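Local coordinates for SGNH hydrolase-type esterase domain-containing protein (PDB 4S1P), which is probably an esterase or acylhydrolase of the SGNH (GDSL-like) hydrolase family, with a natural substrate that is not known, at residues Met4-Leu9 and Ala29-His34; Ala39-His44 and Arg85-Leu90; Trp64-Met69 and Gly98-Ile103. All blocks are in the same frame, centred on the assembly; numbering follows the deposited sequence. Where two conformers were deposited one is given.

In the fold
The chain starts in strand 4-10, passes through helix 19-27 and returns in strand 29-35, where contact 1 closes the first crossover. Strand 29-35 is an edge of the five-stranded parallel sheet. Contact 2 opens next, in the turn at 39-44. Before it closes, the chain forms helix 50-61 and enters strand 66-69, where contact 3 opens. Contact 2 then closes on helix 80-96, and contact 3 closes on strand 100-105, so these two cross. Contact 1 precedes both. Strands 4-10 and 66-69 are neighbours, which joins contacts 1 and 3 in one sheet. L90 and L41 of contact 2 pack on M69 and L9, tying helix to sheet.

Contact 1: residues Met4-Leu9 and Ala29-His34; sequences MRILML and AEVRVH
R5 lies alongside E30, and its guanidinium salt-bridges the carboxylate side-on with two hydrogen bonds: NE to E30 OE1 at 2.7 Å, NH1 to E30 OE2 at 2.8 Å. Both oxygens are in the guanidinium plane, but each is met from above the carboxylate plane, so the two flat groups stand 74° apart. E30 is fully extended, while R5 bends at chi3 (76°) to turn its NE edge to the acid. R32 brings its NH2 to 3.4 Å from R5 NH1. This like-charge pair is probably eased by E30 and by E62, which forms salt bridges to both arginines. An alanine in place of R5 would remove both bonds to E30 and would probably leave that carboxylate only the long R32 salt bridge in this network.

Further along this face, L7 CD1 sits over one face of the H34 ring, 3.7 Å from its centroid, in a CH-pi contact. H34 ND1 is hydrogen-bonded to T55 OG1 of helix 50-61. The face of I6, M8 and V31 is apolar. There selenomethionine M8 and V31 cross obliquely, SE 3.7 Å from V31 CG1, and helix 19-27 packs over them.

Backbone bonds run from E30 N to M4 O through to H34 N to M8 O, most nearly straight. The strands are parallel, 18° apart, and the chain between them includes helix 19-27: a beta-alpha-beta crossover of the three-layer alpha/beta SGNH hydrolase fold.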
loop_
_atom_site.group_PDB
_atom_site.type_symbol
_atom_site.label_atom_id
_atom_site.label_comp_id
_atom_site.label_asym_id
_atom_site.label_seq_id
_atom_site.Cartn_x
_atom_site.Cartn_y
_atom_site.Cartn_z
HETATM N N MSE A 4 -18.087 7.574 4.286
HETATM C CA MSE A 4 -16.641 7.472 4.414
HETATM C C MSE A 4 -16.009 7.654 3.047
HETATM O O MSE A 4 -16.497 7.138 2.073
HETATM C CB MSE A 4 -16.248 6.093 4.944
HETATM C CG MSE A 4 -14.749 6.024 5.242
HETATM SE SE MSE A 4 -14.272 4.193 5.820
HETATM C CE MSE A 4 -15.136 4.297 7.542
ATOM N N ARG A 5 -14.934 8.432 2.992
ATOM C CA ARG A 5 -14.198 8.682 1.750
ATOM C C ARG A 5 -12.742 8.299 1.963
ATOM O O ARG A 5 -12.086 8.766 2.895
ATOM C CB ARG A 5 -14.323 10.139 1.286
ATOM C CG ARG A 5 -15.789 10.595 1.157
ATOM C CD ARG A 5 -15.909 11.960 0.439
ATOM N NE ARG A 5 -15.713 11.795 -1.010
ATOM C CZ ARG A 5 -14.677 12.248 -1.723
ATOM N NH1 ARG A 5 -14.625 11.961 -3.007
ATOM N NH2 ARG A 5 -13.703 12.970 -1.187
ATOM N N ILE A 6 -12.245 7.509 1.025
ATOM C CA ILE A 6 -10.893 6.917 1.111
ATOM C C ILE A 6 -10.142 7.238 -0.181
ATOM O O ILE A 6 -10.645 6.986 -1.276
ATOM C CB ILE A 6 -10.954 5.379 1.279
ATOM C CG1 ILE A 6 -11.762 5.007 2.525
ATOM C CG2 ILE A 6 -9.555 4.788 1.332
ATOM C CD1 ILE A 6 -12.124 3.536 2.584
ATOM N N LEU A 7 -8.947 7.812 -0.057
ATOM C CA LEU A 7 -8.041 8.044 -1.191
ATOM C C LEU A 7 -6.928 7.018 -1.113
ATOM O O LEU A 7 -6.292 6.898 -0.075
ATOM C CB LEU A 7 -7.445 9.439 -1.095
ATOM C CG LEU A 7 -6.443 9.824 -2.170
ATOM C CD1 LEU A 7 -7.028 9.752 -3.571
ATOM C CD2 LEU A 7 -5.893 11.223 -1.849
HETATM N N MSE A 8 -6.725 6.270 -2.188
HETATM C CA MSE A 8 -5.695 5.242 -2.225
HETATM C C MSE A 8 -4.629 5.605 -3.228
HETATM O O MSE A 8 -4.930 5.998 -4.363
HETATM C CB MSE A 8 -6.283 3.898 -2.660
HETATM C CG MSE A 8 -7.459 3.483 -1.784
HETATM SE SE MSE A 8 -7.996 1.626 -2.209
HETATM C CE MSE A 8 -6.652 0.696 -1.160
ATOM N N LEU A 9 -3.383 5.550 -2.779
ATOM C CA LEU A 9 -2.243 5.830 -3.607
ATOM C C LEU A 9 -1.451 4.536 -3.769
ATOM O O LEU A 9 -1.074 3.910 -2.766
ATOM C CB LEU A 9 -1.353 6.885 -2.914
ATOM C CG LEU A 9 -2.063 8.081 -2.263
ATOM C CD1 LEU A 9 -1.027 8.999 -1.586
ATOM C CD2 LEU A 9 -2.928 8.815 -3.274
ATOM N N ALA A 29 -18.014 2.729 1.431
ATOM C CA ALA A 29 -17.210 3.917 1.249
ATOM C C ALA A 29 -17.050 4.340 -0.196
ATOM O O ALA A 29 -17.180 3.521 -1.129
ATOM C CB ALA A 29 -15.818 3.688 1.843
ATOM N N GLU A 30 -16.811 5.653 -0.385
ATOM C CA GLU A 30 -16.377 6.183 -1.666
ATOM C C GLU A 30 -14.858 6.027 -1.710
ATOM O O GLU A 30 -14.158 6.516 -0.813
ATOM C CB GLU A 30 -16.742 7.645 -1.833
ATOM C CG GLU A 30 -16.298 8.218 -3.169
ATOM C CD GLU A 30 -16.680 9.667 -3.378
ATOM O OE1 GLU A 30 -17.370 10.249 -2.513
ATOM O OE2 GLU A 30 -16.272 10.238 -4.416
ATOM N N VAL A 31 -14.354 5.338 -2.723
ATOM C CA VAL A 31 -12.915 5.073 -2.867
ATOM C C VAL A 31 -12.409 5.689 -4.165
ATOM O O VAL A 31 -12.927 5.421 -5.246
ATOM C CB VAL A 31 -12.620 3.563 -2.820
ATOM C CG1 VAL A 31 -11.139 3.283 -3.051
ATOM C CG2 VAL A 31 -13.051 3.010 -1.484
ATOM N N ARG A 32 -11.417 6.562 -4.026
ATOM C CA ARG A 32 -10.727 7.194 -5.131
ATOM C C ARG A 32 -9.321 6.616 -5.191
ATOM O O ARG A 32 -8.670 6.489 -4.147
ATOM C CB ARG A 32 -10.619 8.698 -4.889
ATOM C CG ARG A 32 -9.924 9.493 -5.981
ATOM C CD ARG A 32 -10.736 9.652 -7.271
ATOM N NE ARG A 32 -12.033 10.249 -6.965
ATOM C CZ ARG A 32 -12.221 11.513 -6.566
ATOM N NH1 ARG A 32 -11.225 12.394 -6.576
ATOM N NH2 ARG A 32 -13.418 11.903 -6.181
ATOM N N VAL A 33 -8.870 6.247 -6.386
ATOM C CA VAL A 33 -7.544 5.610 -6.557
ATOM C C VAL A 33 -6.656 6.429 -7.485
ATOM O O VAL A 33 -7.095 6.811 -8.578
ATOM C CB VAL A 33 -7.714 4.208 -7.160
ATOM C CG1 VAL A 33 -6.368 3.524 -7.329
ATOM C CG2 VAL A 33 -8.639 3.387 -6.273
ATOM N N HIS A 34 -5.453 6.753 -7.011
ATOM C CA HIS A 34 -4.407 7.359 -7.807
ATOM C C HIS A 34 -3.320 6.318 -7.936
ATOM O O HIS A 34 -2.514 6.128 -7.002
ATOM C CB HIS A 34 -3.870 8.611 -7.101
ATOM C CG HIS A 34 -4.863 9.719 -6.996
ATOM N ND1 HIS A 34 -4.624 10.851 -6.238
ATOM C CD2 HIS A 34 -6.112 9.854 -7.489
ATOM C CE1 HIS A 34 -5.685 11.649 -6.304
ATOM N NE2 HIS A 34 -6.610 11.056 -7.039
#

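Contact 2: residues Ala39-His44 and Arg85-Leu90; sequences ARLAEH and RSVASL
In this alpha/beta SGNH hydrolase fold, a short 3-10 turn at 41-44 packs on helix 80-96 against the central parallel sheet. The turn follows strand 29-35 and leads toward helix 50-61. Its buried side is apolar and close-fitting.

L41 is the centre of the packed side. Its CB points toward the helix, and its two methyls meet different residues there. L41 crosses V87 and L90 obliquely, CD1 lying 3.9 Å from V87 CG2 and CD2 4.0 Å from L90 CD1. Closer to the backbone, L41 CB lies against S86 CB. L90 reaches back with both branches: CD1 meets L41, and CD2 touches H44 CB at 3.8 Å. L90 therefore fits between the first and last residues of the turn. H44 offers only its CB here. Its ring does not touch 85-90; L41 O lies at its edge, in plane, and ND1 is hydrogen-bonded to T55 of helix 50-61. M69 of strand 66-69 touches L41, V87 and L90 from the sheet side and closes the cluster there.

The other side is looser and wetter. A42 is exposed, and its CB lies 3.5 Å from S86 OG without any direct bond between the two residues. A42 N is also near that hydroxyl, but the angle is poor. S86 OG is hydrogen-bonded to A82 O, one turn earlier in its helix. A single water bridges the two segments: it accepts from A42 N at 2.9 Å and donates to S86 OG at 3.0 Å.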
loop_
_atom_site.group_PDB
_atom_site.type_symbol
_atom_site.label_atom_id
_atom_site.label_comp_id
_atom_site.label_asym_id
_atom_site.label_seq_id
_atom_site.Cartn_x
_atom_site.Cartn_y
_atom_site.Cartn_z
ATOM N N ALA A 39 4.199 2.506 -10.393
ATOM C CA ALA A 39 4.353 3.748 -9.629
ATOM C C ALA A 39 5.004 3.548 -8.266
ATOM O O ALA A 39 4.799 2.532 -7.598
ATOM C CB ALA A 39 3.007 4.429 -9.445
ATOM N N ARG A 40 5.772 4.551 -7.865
ATOM C CA ARG A 40 6.368 4.651 -6.531
ATOM C C ARG A 40 5.684 5.781 -5.768
ATOM O O ARG A 40 5.194 6.758 -6.373
ATOM C CB ARG A 40 7.873 4.966 -6.596
ATOM C CG ARG A 40 8.723 3.856 -7.222
ATOM C CD ARG A 40 10.153 4.254 -7.485
ATOM N NE ARG A 40 10.807 3.229 -8.302
ATOM C CZ ARG A 40 11.872 2.510 -7.948
ATOM N NH1 ARG A 40 12.447 2.652 -6.750
ATOM N NH2 ARG A 40 12.367 1.615 -8.801
ATOM N N LEU A 41 5.651 5.658 -4.445
ATOM C CA LEU A 41 4.933 6.653 -3.621
ATOM C C LEU A 41 5.467 8.062 -3.803
ATOM O O LEU A 41 4.688 9.013 -3.719
ATOM C CB LEU A 41 4.985 6.328 -2.126
ATOM C CG LEU A 41 3.958 5.377 -1.617
ATOM C CD1 LEU A 41 4.270 5.161 -0.129
ATOM C CD2 LEU A 41 2.522 5.800 -1.830
ATOM N N ALA A 42 6.783 8.200 -4.055
ATOM C CA ALA A 42 7.385 9.519 -4.173
ATOM C C ALA A 42 6.717 10.362 -5.279
ATOM O O ALA A 42 6.766 11.578 -5.248
ATOM C CB ALA A 42 8.862 9.398 -4.443
ATOM N N GLU A 43 6.123 9.710 -6.296
ATOM C CA GLU A 43 5.460 10.467 -7.367
ATOM C C GLU A 43 4.399 11.392 -6.807
ATOM O O GLU A 43 4.168 12.484 -7.306
ATOM C CB GLU A 43 4.759 9.527 -8.361
ATOM C CG GLU A 43 5.703 8.670 -9.117
ATOM C CD GLU A 43 4.974 7.749 -10.067
ATOM O OE1 GLU A 43 3.794 8.042 -10.466
ATOM O OE2 GLU A 43 5.620 6.719 -10.358
ATOM N N HIS A 44 3.729 10.946 -5.754
ATOM C CA HIS A 44 2.643 11.727 -5.190
ATOM C C HIS A 44 3.068 13.023 -4.496
ATOM O O HIS A 44 2.214 13.857 -4.208
ATOM C CB HIS A 44 1.815 10.853 -4.234
ATOM C CG HIS A 44 1.185 9.700 -4.912
ATOM N ND1 HIS A 44 -0.075 9.759 -5.447
ATOM C CD2 HIS A 44 1.661 8.467 -5.188
ATOM C CE1 HIS A 44 -0.350 8.605 -6.022
ATOM N NE2 HIS A 44 0.701 7.820 -5.908
ATOM N N ARG A 85 10.788 8.441 3.727
ATOM C CA ARG A 85 10.540 9.848 3.502
ATOM C C ARG A 85 9.231 10.093 2.775
ATOM O O ARG A 85 8.540 11.071 3.070
ATOM C CB ARG A 85 11.697 10.501 2.738
ATOM C CG ARG A 85 13.053 10.432 3.445
ATOM C CD ARG A 85 13.021 10.962 4.876
ATOM N NE ARG A 85 12.948 9.858 5.829
ATOM C CZ ARG A 85 12.233 9.872 6.942
ATOM N NH1 ARG A 85 11.537 10.952 7.275
ATOM N NH2 ARG A 85 12.237 8.816 7.737
ATOM N N SER A 86 8.875 9.195 1.855
ATOM C CA SER A 86 7.631 9.347 1.138
ATOM C C SER A 86 6.454 9.200 2.085
ATOM O O SER A 86 5.506 9.987 2.057
ATOM C CB SER A 86 7.526 8.348 -0.006
ATOM O OG SER A 86 8.488 8.592 -1.026
ATOM N N VAL A 87 6.484 8.160 2.909
ATOM C CA VAL A 87 5.381 7.964 3.880
ATOM C C VAL A 87 5.305 9.099 4.869
ATOM O O VAL A 87 4.216 9.543 5.214
ATOM C CB VAL A 87 5.518 6.630 4.633
ATOM C CG1 VAL A 87 4.487 6.527 5.757
ATOM C CG2 VAL A 87 5.340 5.521 3.653
ATOM N N ALA A 88 6.469 9.580 5.325
ATOM C CA ALA A 88 6.454 10.666 6.280
ATOM C C ALA A 88 5.767 11.901 5.702
ATOM O O ALA A 88 4.909 12.527 6.335
ATOM C CB ALA A 88 7.865 11.011 6.709
ATOM N N SER A 89 6.130 12.256 4.475
ATOM C CA SER A 89 5.606 13.474 3.902
ATOM C C SER A 89 4.140 13.333 3.502
ATOM O O SER A 89 3.346 14.256 3.711
ATOM C CB SER A 89 6.495 13.919 2.750
ATOM O OG SER A 89 7.764 14.342 3.262
ATOM N N LEU A 90 3.781 12.177 2.934
ATOM C CA LEU A 90 2.380 11.959 2.598
ATOM C C LEU A 90 1.502 11.862 3.826
ATOM O O LEU A 90 0.382 12.363 3.835
ATOM C CB LEU A 90 2.231 10.688 1.783
ATOM C CG LEU A 90 2.725 10.835 0.327
ATOM C CD1 LEU A 90 2.853 9.478 -0.326
ATOM C CD2 LEU A 90 1.823 11.763 -0.511
HETATM O O HOH W 1 8.725 6.324 -2.932
#

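Contact 3: residues Trp64-Met69 and Gly98-Ile103; sequences WDFVVM and GAQPVI
Four backbone hydrogen bonds join 65-69 to 100-103; the strand directions differ by 24°. The first, Q100 N to D65 O just before the strand, and V67 N to Q100 O meet their carbonyls from well above the plane. V102 N reaches V67 O in the carbonyl plane, and M69 N meets V102 O at 2.8 Å nearly along the C=O axis. P101 has no N-H to give, but its CA makes a CA-H...O contact with V67 O.

One side-chain bond stays within 98-103. Q100 bends at chi2 (65°) and gives NE2 to P101 O at 2.9 Å, in its own amide plane and on a lone pair of the carbonyl. NE2 also donates a hydrogen bond to G142 O. Beyond the strands, where both segments are loop, a water donates to both W64 O and G98 O. G98 has positive phi and ends helix 80-96 in a Schellman motif.

The apolar contacts divide between the two faces. On one, F66 CD1 lies 3.7 Å from Q100 CB and also 3.7 Å from V102 CG2. Q100 O sits at the edge of the ring. V68 runs beside V102, and M184 of helix 170-184 covers this face. On the other, the bent chain of M69 puts CE 3.8 Å from both P101 CB and I103 CG1, while A99 CB meets V67 CG2 at 3.9 Å. L90 and S91 of helix 80-96 pack over M69. Strand, helix 80-96 and strand form a parallel beta-alpha-beta crossover, the repeating unit of the alpha/beta sandwich found in SGNH hydrolases.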
loop_
_atom_site.group_PDB
_atom_site.type_symbol
_atom_site.label_atom_id
_atom_site.label_comp_id
_atom_site.label_asym_id
_atom_site.label_seq_id
_atom_site.Cartn_x
_atom_site.Cartn_y
_atom_site.Cartn_z
ATOM N N TRP A 64 -11.433 13.845 2.909
ATOM C CA TRP A 64 -11.087 12.420 3.055
ATOM C C TRP A 64 -11.061 11.994 4.498
ATOM O O TRP A 64 -10.484 12.701 5.358
ATOM C CB TRP A 64 -9.717 12.138 2.393
ATOM C CG TRP A 64 -9.642 12.632 0.995
ATOM C CD1 TRP A 64 -9.116 13.802 0.572
ATOM C CD2 TRP A 64 -10.201 12.007 -0.178
ATOM N NE1 TRP A 64 -9.301 13.951 -0.777
ATOM C CE2 TRP A 64 -10.007 12.879 -1.253
ATOM C CE3 TRP A 64 -10.898 10.801 -0.409
ATOM C CZ2 TRP A 64 -10.443 12.569 -2.550
ATOM C CZ3 TRP A 64 -11.333 10.509 -1.667
ATOM C CH2 TRP A 64 -11.105 11.387 -2.740
ATOM N N ASP A 65 -11.533 10.762 4.741
ATOM C CA ASP A 65 -11.358 10.136 6.058
ATOM C C ASP A 65 -10.016 9.459 6.220
ATOM O O ASP A 65 -9.419 9.474 7.287
ATOM C CB ASP A 65 -12.477 9.152 6.316
ATOM C CG ASP A 65 -13.829 9.852 6.391
ATOM O OD1 ASP A 65 -14.102 10.452 7.439
ATOM O OD2 ASP A 65 -14.565 9.908 5.408
ATOM N N PHE A 66 -9.562 8.823 5.146
ATOM C CA PHE A 66 -8.327 8.079 5.147
ATOM C C PHE A 66 -7.580 8.286 3.854
ATOM O O PHE A 66 -8.192 8.449 2.810
ATOM C CB PHE A 66 -8.613 6.575 5.281
ATOM C CG PHE A 66 -9.278 6.180 6.576
ATOM C CD1 PHE A 66 -8.540 6.062 7.737
ATOM C CD2 PHE A 66 -10.628 5.949 6.629
ATOM C CE1 PHE A 66 -9.129 5.704 8.941
ATOM C CE2 PHE A 66 -11.220 5.571 7.809
ATOM C CZ PHE A 66 -10.481 5.465 8.980
ATOM N N VAL A 67 -6.253 8.237 3.945
ATOM C CA VAL A 67 -5.380 8.201 2.781
ATOM C C VAL A 67 -4.520 6.951 2.909
ATOM O O VAL A 67 -3.768 6.811 3.875
ATOM C CB VAL A 67 -4.487 9.427 2.653
ATOM C CG1 VAL A 67 -3.566 9.298 1.444
ATOM C CG2 VAL A 67 -5.337 10.695 2.541
ATOM N N VAL A 68 -4.706 6.009 1.969
ATOM C CA VAL A 68 -3.981 4.718 2.011
ATOM C C VAL A 68 -2.759 4.824 1.101
ATOM O O VAL A 68 -2.878 5.264 -0.040
ATOM C CB VAL A 68 -4.869 3.569 1.544
ATOM C CG1 VAL A 68 -4.129 2.245 1.571
ATOM C CG2 VAL A 68 -6.115 3.495 2.402
HETATM N N MSE A 69 -1.597 4.398 1.614
HETATM C CA MSE A 69 -0.359 4.551 0.910
HETATM C C MSE A 69 0.277 3.204 0.660
HETATM O O MSE A 69 0.575 2.475 1.618
HETATM C CB MSE A 69 0.630 5.402 1.720
HETATM C CG MSE A 69 0.049 6.775 2.062
HETATM SE SE MSE A 69 1.041 7.709 3.463
HETATM C CE MSE A 69 0.638 6.401 4.887
ATOM N N GLY A 98 -6.783 16.721 7.494
ATOM C CA GLY A 98 -7.780 16.124 8.364
ATOM C C GLY A 98 -8.103 14.669 8.103
ATOM O O GLY A 98 -9.071 14.146 8.669
ATOM N N ALA A 99 -7.227 13.987 7.367
ATOM C CA ALA A 99 -7.406 12.583 7.049
ATOM C C ALA A 99 -6.421 11.754 7.884
ATOM O O ALA A 99 -5.326 12.193 8.220
ATOM C CB ALA A 99 -7.162 12.326 5.566
ATOM N N GLN A 100 -6.791 10.513 8.144
ATOM C CA GLN A 100 -5.919 9.568 8.811
ATOM C C GLN A 100 -5.091 8.762 7.781
ATOM O O GLN A 100 -5.668 8.080 6.945
ATOM C CB GLN A 100 -6.738 8.598 9.658
ATOM C CG GLN A 100 -5.912 7.489 10.267
ATOM C CD GLN A 100 -4.876 7.940 11.278
ATOM O OE1 GLN A 100 -5.213 8.589 12.277
ATOM N NE2 GLN A 100 -3.609 7.567 11.056
ATOM N N PRO A 101 -3.761 8.859 7.830
ATOM C CA PRO A 101 -2.951 8.049 6.918
ATOM C C PRO A 101 -2.954 6.577 7.322
ATOM O O PRO A 101 -2.992 6.237 8.506
ATOM C CB PRO A 101 -1.561 8.673 7.019
ATOM C CG PRO A 101 -1.542 9.414 8.309
ATOM C CD PRO A 101 -2.958 9.820 8.610
ATOM N N VAL A 102 -2.910 5.718 6.300
ATOM C CA VAL A 102 -2.927 4.266 6.465
ATOM C C VAL A 102 -1.845 3.679 5.574
ATOM O O VAL A 102 -1.818 3.985 4.387
ATOM C CB VAL A 102 -4.306 3.672 6.072
ATOM C CG1 VAL A 102 -4.315 2.161 6.143
ATOM C CG2 VAL A 102 -5.405 4.249 6.958
ATOM N N ILE A 103 -0.980 2.840 6.139
ATOM C CA ILE A 103 -0.008 2.142 5.348
ATOM C C ILE A 103 -0.619 0.818 4.880
ATOM O O ILE A 103 -1.055 0.008 5.705
ATOM C CB ILE A 103 1.275 1.862 6.151
ATOM C CG1 ILE A 103 2.008 3.178 6.442
ATOM C CG2 ILE A 103 2.170 0.847 5.440
ATOM C CD1 ILE A 103 2.987 3.052 7.575
HETATM O O HOH W 2 -11.420 14.613 6.940
#